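Local coordinates for conserved hypothetical protein Ta0289 (Thermoplasma acidophilum DSM 1728, PDB 1PVM), which is of unknown function but pairs two CBS domains, modules that often bind adenosine nucleotides, with a metal-binding zinc-ribbon-like domain, at residues Ile62-Pro67 with Lys171-Ser176; Asp147-Cys152 with Val157-Pro162; Ser57-Ile62 with Leu141-Lys146. All coordinates share one frame; numbering follows the deposited sequence.

Overall arrangement
Contacts 1 and 3 both use helix 58-65 of the first CBS domain and share Ile62, and each is carried by the flat guanidinium of one arginine. In contact 1 that group, Arg64, lies in a buried place against a phenylalanine of the zinc-ribbon-like domain; in contact 3, Arg59 stacks on a histidine of helix 133-145 in a partly buried place beside the second subunit. Contact 2 differs in kind: two short lengths close in sequence are tied mainly by backbone hydrogen bonds, with exposed residues at its margin. Contacts 1 and 2 meet in the two-stranded sheet 160-164/170-175, and each supplies one cysteine to the mercury ion.

Contact 1: residues Ile62-Pro67 with Lys171-Ser176; sequences IKRFIP and KVFRCS. With HG (mercury (II) ion), chain D.
Arg64, on the helix of the first CBS domain, lays its guanidinium over one face of the Phe173 ring, which projects from strand 170-175 of the metal-binding domain. Arg64 CZ sits near the ring axis, 3.5 Å from the Phe173 centroid and 17° off the ring normal, a cation-pi contact, while NH1 and NH2 reach out over the rim. The two planes are not parallel but inclined by 34°, with NH1 over the CE1 and CZ side of the ring and NH2 over the CD2 and CE2 side. The nearest atoms are Arg64 NH1 and Phe173 CE1, 3.0 Å apart.

The backbones stay well separated, Arg64 CA and Phe173 CA being 9.1 Å apart, and a long side chain is what spans the gap. Arg64 leaves its helix with CG anti to the carbonyl carbon (chi1 -51°) and bends at chi3, which brings the guanidinium back toward the strand. Phe173 leaves its strand toward the helix; phenylalanine suits the place because its flat aromatic face offers the pi cloud on which the guanidinium lies, while the ring also packs on Leu160 and Pro162 of the neighbouring strand.

Two residues farther along, Cys175 turns its SG to the mercury ion at 2.6 Å, a site completed by Cys152, Cys155 and Cys180. With no hydrogen bond between the segments, the join rests on a cation meeting a pi cloud, an attraction that probably helps offset the cost of burying a charged arginine between the two domains.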
# COMPACT_ATOMS: atom_id res chain seq x y z
N ILE B 62 -0.64 2.35 -7.05
CA ILE B 62 -0.21 3.71 -6.75
C ILE B 62 0.80 4.22 -7.78
O ILE B 62 0.74 5.38 -8.22
CB ILE B 62 0.43 3.80 -5.34
CG1 ILE B 62 -0.59 3.44 -4.26
CG2 ILE B 62 1.00 5.20 -5.11
CD1 ILE B 62 -1.83 4.31 -4.24
N LYS B 63 1.72 3.35 -8.18
CA LYS B 63 2.77 3.73 -9.13
C LYS B 63 2.39 3.67 -10.61
O LYS B 63 2.84 4.50 -11.40
CB LYS B 63 4.01 2.83 -8.93
CG LYS B 63 4.76 3.02 -7.63
CD LYS B 63 5.64 4.27 -7.64
CE LYS B 63 6.73 4.18 -8.70
NZ LYS B 63 7.65 5.36 -8.66
N ARG B 64 1.56 2.70 -10.98
CA ARG B 64 1.21 2.54 -12.38
C ARG B 64 -0.22 2.82 -12.79
O ARG B 64 -0.50 2.98 -13.97
CB ARG B 64 1.65 1.14 -12.81
CG ARG B 64 3.10 0.87 -12.45
CD ARG B 64 3.51 -0.55 -12.74
NE ARG B 64 4.55 -0.61 -13.75
CZ ARG B 64 4.38 -0.28 -15.03
NH1 ARG B 64 3.19 0.14 -15.45
NH2 ARG B 64 5.39 -0.37 -15.88
N PHE B 65 -1.15 2.86 -11.83
CA PHE B 65 -2.53 3.17 -12.20
C PHE B 65 -2.88 4.64 -11.97
O PHE B 65 -3.31 5.32 -12.89
CB PHE B 65 -3.53 2.33 -11.41
CG PHE B 65 -4.93 2.86 -11.50
CD1 PHE B 65 -5.65 2.75 -12.69
CD2 PHE B 65 -5.51 3.52 -10.42
CE1 PHE B 65 -6.93 3.31 -12.80
CE2 PHE B 65 -6.77 4.09 -10.53
CZ PHE B 65 -7.49 3.98 -11.72
N ILE B 66 -2.70 5.12 -10.75
CA ILE B 66 -3.05 6.50 -10.45
C ILE B 66 -2.46 7.52 -11.44
O ILE B 66 -3.17 8.41 -11.90
CB ILE B 66 -2.65 6.89 -9.01
CG1 ILE B 66 -3.36 5.97 -7.99
CG2 ILE B 66 -3.02 8.34 -8.73
CD1 ILE B 66 -4.87 6.11 -7.95
N PRO B 67 -1.17 7.39 -11.79
CA PRO B 67 -0.57 8.35 -12.73
C PRO B 67 -1.19 8.42 -14.13
O PRO B 67 -0.95 9.38 -14.86
CB PRO B 67 0.90 7.92 -12.77
CG PRO B 67 1.12 7.36 -11.38
CD PRO B 67 -0.13 6.52 -11.20
N LYS B 171 1.10 8.55 -20.16
CA LYS B 171 0.33 8.29 -21.36
C LYS B 171 0.37 6.81 -21.72
O LYS B 171 -0.65 6.20 -22.02
CB LYS B 171 0.85 9.13 -22.53
CG LYS B 171 -0.01 10.33 -22.84
CD LYS B 171 -1.43 9.89 -23.14
CE LYS B 171 -2.31 11.05 -23.51
NZ LYS B 171 -3.73 10.62 -23.59
N VAL B 172 1.58 6.25 -21.70
CA VAL B 172 1.79 4.84 -21.99
C VAL B 172 3.10 4.45 -21.34
O VAL B 172 3.83 5.30 -20.83
CB VAL B 172 1.97 4.56 -23.52
CG1 VAL B 172 0.77 5.03 -24.32
CG2 VAL B 172 3.24 5.24 -24.03
N PHE B 173 3.36 3.15 -21.34
CA PHE B 173 4.63 2.63 -20.86
C PHE B 173 5.16 2.09 -22.18
O PHE B 173 4.47 1.36 -22.89
CB PHE B 173 4.46 1.51 -19.83
CG PHE B 173 4.39 2.00 -18.41
CD1 PHE B 173 3.17 2.39 -17.86
CD2 PHE B 173 5.54 2.14 -17.65
CE1 PHE B 173 3.10 2.91 -16.57
CE2 PHE B 173 5.48 2.67 -16.36
CZ PHE B 173 4.26 3.05 -15.82
N ARG B 174 6.38 2.49 -22.51
CA ARG B 174 7.00 2.10 -23.78
C ARG B 174 8.19 1.19 -23.58
O ARG B 174 9.02 1.41 -22.71
CB ARG B 174 7.43 3.37 -24.51
CG ARG B 174 8.16 3.17 -25.82
CD ARG B 174 8.56 4.53 -26.39
NE ARG B 174 7.40 5.40 -26.51
CZ ARG B 174 7.44 6.73 -26.48
NH1 ARG B 174 8.60 7.37 -26.33
NH2 ARG B 174 6.31 7.43 -26.59
N CYS B 175 8.28 0.15 -24.41
CA CYS B 175 9.39 -0.78 -24.33
C CYS B 175 10.71 -0.08 -24.70
O CYS B 175 10.78 0.68 -25.67
CB CYS B 175 9.16 -1.95 -25.27
SG CYS B 175 10.55 -3.10 -25.29
N SER B 176 11.75 -0.36 -23.92
CA SER B 176 13.06 0.24 -24.16
C SER B 176 13.90 -0.55 -25.17
O SER B 176 15.00 -0.14 -25.51
CB SER B 176 13.83 0.34 -22.85
OG SER B 176 14.15 -0.95 -22.36
HG HG D . 9.30 -5.01 -26.45

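Contact 2: residues Asp147-Cys152 with Val157-Pro162; sequences DYQHLC and VGVLEP. With HG (mercury (II) ion), chain D.
His150 and Cys152 each hold the opposite segment through the backbone. Leu160 N donates to His150 O at 2.8 Å and 172°, while Cys152 N donates to Gly158 O at 2.8 Å. These bonds flank a single beta bridge between Leu151 and Val159. The same carbonyls also receive CA-H...O contacts, the shorter from Leu151 CA to Gly158 O at 3.2 Å. One water continues the pairing past the bridge, accepting from His150 N and donating to Leu160 O.

Apolar packing adds to the bridge. Leu151 CD2 meets Val159 CG2 at 4.0 Å, and the amide end of the exposed Gln149 rests on that same methyl, NE2 nearest at 3.7 Å from Val159 CG2. In the buried part, Leu160 directs its branched end at the backbone of Leu151 and Cys152, CD2 lying 4.1 Å from Cys152 CB; a leucine suits this place because its two methyls can lie against main chain, CD1 by Leu151 O and CD2 by the CA and CB of Cys152. His150 instead turns its ring away, where ND1 donates to Tyr148 O with the acceptor near the ring plane.

Metal binding completes the set. Cys152 SG, placed anti to its own backbone nitrogen (chi1 -179°), binds the mercury ion at 2.5 Å; iron(II) is bound by the same cysteines in another structure of this protein. Gly158, with no side chain, brings its carbonyl close beside this cysteine. Cys152 and Cys155 form a CxxC pair which, with Cys175 and Cys180, makes the four-cysteine site of a zinc-ribbon-like domain.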
# COMPACT_ATOMS: atom_id res chain seq x y z
N ASP B 147 11.80 0.37 -7.41
CA ASP B 147 10.62 -0.03 -8.16
C ASP B 147 10.96 -1.17 -9.11
O ASP B 147 11.97 -1.14 -9.81
CB ASP B 147 10.04 1.17 -8.92
CG ASP B 147 11.10 1.96 -9.67
OD1 ASP B 147 12.03 2.48 -9.02
OD2 ASP B 147 11.00 2.09 -10.91
N TYR B 148 10.10 -2.19 -9.12
CA TYR B 148 10.25 -3.38 -9.95
C TYR B 148 10.39 -3.06 -11.43
O TYR B 148 9.66 -2.23 -11.96
CB TYR B 148 9.03 -4.28 -9.74
CG TYR B 148 9.09 -5.64 -10.40
CD1 TYR B 148 9.94 -6.64 -9.91
CD2 TYR B 148 8.26 -5.95 -11.48
CE1 TYR B 148 9.96 -7.91 -10.49
CE2 TYR B 148 8.28 -7.22 -12.07
CZ TYR B 148 9.13 -8.19 -11.57
OH TYR B 148 9.12 -9.45 -12.11
N GLN B 149 11.34 -3.72 -12.11
CA GLN B 149 11.51 -3.50 -13.55
C GLN B 149 10.49 -4.35 -14.29
O GLN B 149 10.60 -5.58 -14.30
CB GLN B 149 12.90 -3.91 -14.03
CG GLN B 149 13.98 -2.86 -13.88
CD GLN B 149 15.10 -3.06 -14.89
OE1 GLN B 149 15.56 -4.19 -15.11
NE2 GLN B 149 15.56 -1.97 -15.50
N HIS B 150 9.50 -3.71 -14.90
CA HIS B 150 8.48 -4.42 -15.66
C HIS B 150 8.99 -4.69 -17.06
O HIS B 150 9.48 -3.78 -17.74
CB HIS B 150 7.20 -3.59 -15.72
CG HIS B 150 6.59 -3.31 -14.38
ND1 HIS B 150 7.31 -2.77 -13.34
CD2 HIS B 150 5.34 -3.51 -13.91
CE1 HIS B 150 6.52 -2.64 -12.29
NE2 HIS B 150 5.32 -3.08 -12.61
N LEU B 151 8.89 -5.94 -17.51
CA LEU B 151 9.37 -6.31 -18.83
C LEU B 151 8.26 -6.37 -19.87
O LEU B 151 7.12 -6.71 -19.56
CB LEU B 151 10.12 -7.64 -18.76
CG LEU B 151 11.27 -7.66 -17.75
CD1 LEU B 151 11.99 -8.99 -17.83
CD2 LEU B 151 12.24 -6.51 -18.02
N CYS B 152 8.63 -6.03 -21.10
CA CYS B 152 7.70 -6.01 -22.22
C CYS B 152 7.10 -7.38 -22.55
O CYS B 152 7.82 -8.35 -22.72
CB CYS B 152 8.42 -5.48 -23.46
SG CYS B 152 7.36 -5.39 -24.90
N VAL B 157 12.07 -9.00 -23.28
CA VAL B 157 13.36 -8.54 -22.78
C VAL B 157 13.44 -7.04 -22.51
O VAL B 157 14.24 -6.59 -21.68
CB VAL B 157 14.49 -8.91 -23.75
CG1 VAL B 157 14.67 -10.41 -23.77
CG2 VAL B 157 14.17 -8.41 -25.13
N GLY B 158 12.62 -6.27 -23.21
CA GLY B 158 12.64 -4.83 -23.04
C GLY B 158 12.04 -4.38 -21.72
O GLY B 158 11.21 -5.07 -21.14
N VAL B 159 12.48 -3.22 -21.25
CA VAL B 159 11.98 -2.66 -20.01
C VAL B 159 10.91 -1.62 -20.33
O VAL B 159 11.14 -0.72 -21.15
CB VAL B 159 13.11 -1.97 -19.20
CG1 VAL B 159 12.53 -1.25 -17.98
CG2 VAL B 159 14.13 -3.01 -18.74
N LEU B 160 9.74 -1.75 -19.71
CA LEU B 160 8.65 -0.81 -19.94
C LEU B 160 8.92 0.46 -19.13
O LEU B 160 8.95 0.42 -17.90
CB LEU B 160 7.32 -1.43 -19.52
CG LEU B 160 6.86 -2.63 -20.36
CD1 LEU B 160 5.58 -3.19 -19.78
CD2 LEU B 160 6.65 -2.20 -21.80
N GLU B 161 9.11 1.57 -19.83
CA GLU B 161 9.40 2.86 -19.19
C GLU B 161 8.23 3.82 -19.38
O GLU B 161 7.57 3.82 -20.42
CB GLU B 161 10.66 3.48 -19.81
CG GLU B 161 11.92 2.62 -19.72
CD GLU B 161 12.53 2.58 -18.33
OE1 GLU B 161 13.61 1.97 -18.17
OE2 GLU B 161 11.93 3.16 -17.39
N PRO B 162 7.96 4.66 -18.37
CA PRO B 162 6.87 5.64 -18.39
C PRO B 162 7.09 6.77 -19.40
O PRO B 162 8.20 7.28 -19.52
CB PRO B 162 6.86 6.20 -16.97
CG PRO B 162 7.65 5.20 -16.15
CD PRO B 162 8.70 4.71 -17.09
HG HG D . 9.30 -5.01 -26.45
O HOH W 1 9.61 -1.02 -15.52

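Contact 3: residues Ser57-Ile62 with Leu141-Lys146; sequences SERSII and LSHRTK
The guanidinium of Arg59 lies flat on the imidazole of His143, planes 21° apart and centres 3.9 Å apart, in an offset stack. His143 NE2 sits over one face of the guanidinium, toward its rim and 3.4 Å from Arg59 CZ, while at the guanidinium's edge, near its plane, comes Arg144 CA. Arg59 NH1 in turn lies over one face of the His143 ring, toward its rim. The pair joins helix 58-65, in the first CBS domain, to helix 133-145, within the tandem CBS arrangement.

The side chains approach from opposite directions. Arg59 starts with CG opposite its backbone nitrogen (chi1 -173°) and then folds at chi2 and chi3, which lets CB and CG pass beside His143 CE1 while the flat end turns onto the ring. Besides stacking, Arg59 NH1 gives a weak hydrogen bond to His143 O at 2.9 Å, bent to 129°. Arginine suits the place because its planar cation can stack and still donate at its rim: its NE forms a salt bridge with Glu58 of the second subunit, and Tyr41 of that subunit adds a cation-pi contact. The His143 ring is held through its other nitrogen, ND1, which is hydrogen-bonded to Gly105 O. Replacing Arg59 with an alanine would probably leave one face of His143 without its stacking partner and Glu58 of the second subunit without this salt-bridge partner.

The start of helix 58-65 is secured by its N-cap, Ser57, whose OG accepts from Ser60 N at 3.2 Å. In return Ser60 OG donates to Ser57 O at 2.7 Å, and Ile61 N reaches that oxygen from the same face of the carbonyl plane.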
# COMPACT_ATOMS: atom_id res chain seq x y z
N SER B 57 -0.44 -5.52 -6.86
CA SER B 57 -0.24 -5.11 -5.47
C SER B 57 -0.70 -3.68 -5.24
O SER B 57 -1.01 -2.96 -6.19
CB SER B 57 1.25 -5.21 -5.12
OG SER B 57 2.00 -4.26 -5.86
N GLU B 58 -0.73 -3.25 -3.98
CA GLU B 58 -1.14 -1.88 -3.68
C GLU B 58 -0.21 -0.88 -4.35
O GLU B 58 -0.65 0.07 -4.99
CB GLU B 58 -1.10 -1.60 -2.18
CG GLU B 58 -2.29 -2.08 -1.39
CD GLU B 58 -2.32 -1.45 -0.00
OE1 GLU B 58 -1.38 -1.68 0.79
OE2 GLU B 58 -3.28 -0.70 0.28
N ARG B 59 1.09 -1.10 -4.19
CA ARG B 59 2.08 -0.21 -4.77
C ARG B 59 1.97 -0.16 -6.30
O ARG B 59 2.14 0.91 -6.89
CB ARG B 59 3.50 -0.63 -4.34
CG ARG B 59 4.60 0.34 -4.76
CD ARG B 59 4.33 1.77 -4.30
NE ARG B 59 4.23 1.88 -2.85
CZ ARG B 59 5.27 1.83 -2.02
NH1 ARG B 59 6.50 1.68 -2.49
NH2 ARG B 59 5.07 1.94 -0.71
N SER B 60 1.67 -1.29 -6.94
CA SER B 60 1.56 -1.28 -8.40
C SER B 60 0.43 -0.33 -8.82
O SER B 60 0.53 0.36 -9.83
CB SER B 60 1.30 -2.70 -8.95
OG SER B 60 0.01 -3.19 -8.63
N ILE B 61 -0.64 -0.29 -8.03
CA ILE B 61 -1.76 0.59 -8.32
C ILE B 61 -1.38 2.06 -8.12
O ILE B 61 -1.72 2.93 -8.93
CB ILE B 61 -2.97 0.23 -7.42
CG1 ILE B 61 -3.46 -1.17 -7.79
CG2 ILE B 61 -4.08 1.25 -7.58
CD1 ILE B 61 -4.43 -1.79 -6.81
N ILE B 62 -0.64 2.35 -7.05
CA ILE B 62 -0.21 3.71 -6.75
C ILE B 62 0.80 4.22 -7.78
O ILE B 62 0.74 5.38 -8.22
CB ILE B 62 0.43 3.80 -5.34
CG1 ILE B 62 -0.59 3.44 -4.26
CG2 ILE B 62 1.00 5.20 -5.11
CD1 ILE B 62 -1.83 4.31 -4.24
N LEU B 141 12.96 -0.50 3.57
CA LEU B 141 13.65 0.61 2.93
C LEU B 141 13.72 0.43 1.42
O LEU B 141 13.54 1.38 0.65
CB LEU B 141 15.07 0.76 3.50
CG LEU B 141 15.14 1.29 4.94
CD1 LEU B 141 16.58 1.32 5.41
CD2 LEU B 141 14.52 2.68 5.00
N SER B 142 13.98 -0.80 0.98
CA SER B 142 14.06 -1.08 -0.45
C SER B 142 12.71 -0.91 -1.13
O SER B 142 12.64 -0.49 -2.29
CB SER B 142 14.58 -2.49 -0.69
OG SER B 142 15.96 -2.58 -0.37
N HIS B 143 11.63 -1.23 -0.43
CA HIS B 143 10.29 -1.09 -1.01
C HIS B 143 9.91 0.37 -1.19
O HIS B 143 9.17 0.72 -2.11
CB HIS B 143 9.26 -1.79 -0.12
CG HIS B 143 7.86 -1.70 -0.65
ND1 HIS B 143 7.51 -2.18 -1.90
CD2 HIS B 143 6.73 -1.19 -0.11
CE1 HIS B 143 6.22 -1.96 -2.10
NE2 HIS B 143 5.72 -1.37 -1.03
N ARG B 144 10.42 1.23 -0.31
CA ARG B 144 10.12 2.65 -0.41
C ARG B 144 10.91 3.33 -1.53
O ARG B 144 10.39 4.20 -2.23
CB ARG B 144 10.44 3.36 0.91
CG ARG B 144 10.17 4.86 0.87
CD ARG B 144 10.22 5.48 2.25
NE ARG B 144 11.56 5.85 2.67
CZ ARG B 144 12.29 6.80 2.09
NH1 ARG B 144 11.81 7.48 1.05
NH2 ARG B 144 13.50 7.10 2.56
N THR B 145 12.15 2.91 -1.71
CA THR B 145 13.04 3.52 -2.68
C THR B 145 13.20 2.89 -4.06
O THR B 145 13.54 3.59 -5.02
CB THR B 145 14.43 3.66 -2.05
OG1 THR B 145 14.88 2.38 -1.61
CG2 THR B 145 14.39 4.60 -0.85
N LYS B 146 12.96 1.59 -4.17
CA LYS B 146 13.11 0.93 -5.46
C LYS B 146 11.79 0.52 -6.09
O LYS B 146 10.79 0.32 -5.39
CB LYS B 146 14.00 -0.30 -5.32
CG LYS B 146 15.33 -0.07 -4.62
CD LYS B 146 16.02 -1.40 -4.41
CE LYS B 146 17.20 -1.29 -3.47
NZ LYS B 146 17.72 -2.64 -3.11